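Local coordinates for protein transcriptional regulator, TetR family (PDB 2G7S) that probably regulates transcription by binding DNA as a TetR-family dimer, at residues D11-C16 and A32-V37. Numbering follows the deposited sequence.
Sequences DDILQC and ADISQV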
ATOM      1  N   ASP A  11       1.879 -21.871 -18.133  1.00 14.66           N
ATOM      2  CA  ASP A  11       0.922 -21.687 -17.006  1.00 14.53           C
ATOM      3  C   ASP A  11       1.621 -21.913 -15.671  1.00 13.88           C
ATOM      4  O   ASP A  11       1.367 -21.131 -14.717  1.00 14.90           O
ATOM      5  CB  ASP A  11      -0.236 -22.668 -17.080  1.00 17.35           C
ATOM      6  CG  ASP A  11      -1.186 -22.395 -18.259  1.00 21.52           C
ATOM      7  OD1 ASP A  11      -1.188 -21.260 -18.783  1.00 25.90           O
ATOM      8  OD2 ASP A  11      -1.945 -23.357 -18.614  1.00 30.85           O
ATOM      9  N   ASP A  12       2.484 -22.926 -15.572  1.00 13.24           N
ATOM     10  CA  ASP A  12       3.150 -23.148 -14.316  1.00 14.89           C
ATOM     11  C   ASP A  12       4.043 -21.966 -13.930  1.00 11.78           C
ATOM     12  O   ASP A  12       4.137 -21.611 -12.752  1.00 12.48           O
ATOM     13  CB  ASP A  12       4.017 -24.402 -14.371  1.00 15.58           C
ATOM     14  CG  ASP A  12       3.240 -25.664 -14.396  1.00 22.08           C
ATOM     15  OD1 ASP A  12       2.006 -25.643 -14.200  1.00 24.98           O
ATOM     16  OD2 ASP A  12       3.934 -26.679 -14.667  1.00 26.84           O
ATOM     17  N   ILE A  13       4.749 -21.418 -14.914  1.00 11.40           N
ATOM     18  CA  ILE A  13       5.627 -20.253 -14.661  1.00 10.44           C
ATOM     19  C   ILE A  13       4.785 -19.091 -14.202  1.00 11.30           C
ATOM     20  O   ILE A  13       5.145 -18.429 -13.199  1.00 12.09           O
ATOM     21  CB  ILE A  13       6.424 -19.861 -15.902  1.00  9.85           C
ATOM     22  CG1 ILE A  13       7.435 -20.981 -16.234  1.00 11.06           C
ATOM     23  CG2 ILE A  13       7.082 -18.499 -15.744  1.00 11.57           C
ATOM     24  CD1 ILE A  13       7.905 -20.951 -17.747  1.00 13.37           C
ATOM     25  N   LEU A  14       3.646 -18.835 -14.882  1.00 10.66           N
ATOM     26  CA  LEU A  14       2.834 -17.679 -14.433  1.00 12.32           C
ATOM     27  C   LEU A  14       2.238 -17.883 -13.040  1.00 12.53           C
ATOM     28  O   LEU A  14       2.202 -16.910 -12.267  1.00 13.74           O
ATOM     29  CB  LEU A  14       1.663 -17.459 -15.426  1.00 12.73           C
ATOM     30  CG  LEU A  14       2.133 -16.835 -16.756  1.00 15.93           C
ATOM     31  CD1 LEU A  14       0.981 -16.869 -17.770  1.00 23.62           C
ATOM     32  CD2 LEU A  14       2.670 -15.394 -16.616  1.00 18.97           C
ATOM     33  N   GLN A  15       1.740 -19.106 -12.749  0.50 12.97           N
ATOM     34  CA  GLN A  15       1.201 -19.436 -11.406  0.50 14.10           C
ATOM     35  C   GLN A  15       2.289 -19.082 -10.364  0.50 12.93           C
ATOM     36  O   GLN A  15       2.108 -18.270  -9.426  0.50 12.41           O
ATOM     37  CB  GLN A  15       0.830 -20.933 -11.356  0.50 12.78           C
ATOM     38  CG  GLN A  15       0.262 -21.373 -10.007  0.50 16.40           C
ATOM     39  CD  GLN A  15      -0.362 -22.753  -9.985  0.50 19.60           C
ATOM     40  OE1 GLN A  15      -0.992 -23.192 -10.941  0.50 23.02           O
ATOM     41  NE2 GLN A  15      -0.213 -23.435  -8.860  0.50 25.55           N
ATOM     42  N   CYS A  16       3.448 -19.678 -10.540  1.00 12.15           N
ATOM     43  CA  CYS A  16       4.568 -19.517  -9.594  1.00 11.77           C
ATOM     44  C   CYS A  16       4.933 -18.044  -9.420  1.00 11.56           C
ATOM     45  O   CYS A  16       5.029 -17.534  -8.303  1.00 13.17           O
ATOM     46  CB  CYS A  16       5.794 -20.331 -10.100  1.00 11.65           C
ATOM     47  SG  CYS A  16       7.256 -20.003  -9.137  1.00 14.32           S
ATOM     48  N   ALA A  32      15.751 -17.752 -11.146  1.00 13.74           N
ATOM     49  CA  ALA A  32      16.236 -18.922 -10.348  1.00 14.18           C
ATOM     50  C   ALA A  32      15.170 -19.461  -9.353  1.00 13.24           C
ATOM     51  O   ALA A  32      15.047 -20.679  -9.065  1.00 14.88           O
ATOM     52  CB  ALA A  32      17.515 -18.606  -9.603  1.00 15.45           C
ATOM     53  N   ASP A  33      14.382 -18.537  -8.786  1.00 12.55           N
ATOM     54  CA  ASP A  33      13.370 -18.943  -7.830  1.00 12.35           C
ATOM     55  C   ASP A  33      12.286 -19.700  -8.583  1.00 13.34           C
ATOM     56  O   ASP A  33      11.752 -20.712  -8.071  1.00 13.45           O
ATOM     57  CB  ASP A  33      12.723 -17.669  -7.209  1.00 13.57           C
ATOM     58  CG  ASP A  33      13.660 -16.906  -6.285  1.00 16.10           C
ATOM     59  OD1 ASP A  33      14.617 -17.529  -5.711  1.00 18.57           O
ATOM     60  OD2 ASP A  33      13.471 -15.687  -6.163  1.00 21.16           O
ATOM     61  N   ILE A  34      11.929 -19.213  -9.771  1.00 10.51           N
ATOM     62  CA  ILE A  34      10.923 -19.934 -10.576  1.00 10.40           C
ATOM     63  C   ILE A  34      11.446 -21.346 -10.929  1.00 10.88           C
ATOM     64  O   ILE A  34      10.698 -22.325 -10.815  1.00 13.48           O
ATOM     65  CB  ILE A  34      10.602 -19.175 -11.876  1.00  9.92           C
ATOM     66  CG1 ILE A  34       9.888 -17.843 -11.497  1.00 13.22           C
ATOM     67  CG2 ILE A  34       9.665 -20.011 -12.733  1.00 11.76           C
ATOM     68  CD1 ILE A  34       9.703 -16.891 -12.669  1.00 14.32           C
ATOM     69  N   SER A  35      12.721 -21.452 -11.296  1.00 11.70           N
ATOM     70  CA  SER A  35      13.274 -22.807 -11.549  1.00 12.24           C
ATOM     71  C   SER A  35      13.205 -23.712 -10.334  1.00 12.88           C
ATOM     72  O   SER A  35      12.908 -24.916 -10.458  1.00 13.64           O
ATOM     73  CB  SER A  35      14.720 -22.690 -11.989  1.00 14.88           C
ATOM     74  OG  SER A  35      14.802 -22.063 -13.232  1.00 16.50           O
ATOM     75  N   GLN A  36      13.473 -23.149  -9.163  0.50 13.45           N
ATOM     76  CA  GLN A  36      13.388 -23.913  -7.941  0.50 13.82           C
ATOM     77  C   GLN A  36      11.990 -24.511  -7.614  0.50 13.72           C
ATOM     78  O   GLN A  36      11.852 -25.621  -7.029  0.50 13.56           O
ATOM     79  CB  GLN A  36      13.863 -23.012  -6.815  0.50 14.74           C
ATOM     80  CG  GLN A  36      13.913 -23.692  -5.531  0.50 15.43           C
ATOM     81  CD  GLN A  36      14.926 -23.072  -4.564  0.50 16.29           C
ATOM     82  OE1 GLN A  36      15.339 -23.751  -3.669  0.50 19.04           O
ATOM     83  NE2 GLN A  36      15.258 -21.742  -4.701  0.50 19.14           N
ATOM     84  N   VAL A  37      10.949 -23.781  -7.992  1.00 12.49           N
ATOM     85  CA  VAL A  37       9.580 -24.208  -7.742  1.00 13.86           C
ATOM     86  C   VAL A  37       9.040 -25.064  -8.878  1.00 13.20           C
ATOM     87  O   VAL A  37       8.375 -26.101  -8.626  1.00 17.62           O
ATOM     88  CB  VAL A  37       8.673 -22.966  -7.574  1.00 14.27           C
ATOM     89  CG1 VAL A  37       7.206 -23.423  -7.441  1.00 15.47           C
ATOM     90  CG2 VAL A  37       9.093 -22.118  -6.318  1.00 14.89           C
TER
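The thiol of C16 on helix 6-24 packs against V37 and I34 of helix 31-38. The sulfur rests against the isopropyl fork of V37, with C16 SG 3.6 Å from V37 CB, its nearest atom there. The two methyls of V37 are slightly farther off: CG1 lies 3.8 Å and CG2 4.0 Å from C16 SG. The same sulfur also reaches I34, 3.9 Å from I34 CA and 4.1 Å from I34 CG1. C16 SG therefore sits against two residues one helical turn apart. The thiol is placed there by its first torsion (chi1 172°), which sets SG opposite the backbone N and directs it toward helix 31-38. No hydrogen bond crosses between 11-16 and 32-37.

Both segments belong to the N-terminal DNA-binding domain of the TetR family. In this fold helices 31-38 and 42-48 form the helix-turn-helix, and helix 6-24 packs against it. The axes of the two segments approach to 9.9 Å, with 114° between their N-to-C directions. The CA atoms of C16 and I34 are 6.4 Å apart, the nearest such pair.

A second apolar contact joins the branched methyls of two isoleucines. I13 CG2 and I34 CG2 meet at 4.2 Å. I34 has CG2 opposite its backbone N and beside the carbonyl carbon (CG1 at chi1 -67°). Its CG2 gives the closest contact to I13, while CG1 is the nearer of the two branches to C16 SG. Both isoleucines are buried. I13 also touches H48, F49 and L55, while I34 packs on F29 and I45. V37 is exposed, at the solvent side of the contact.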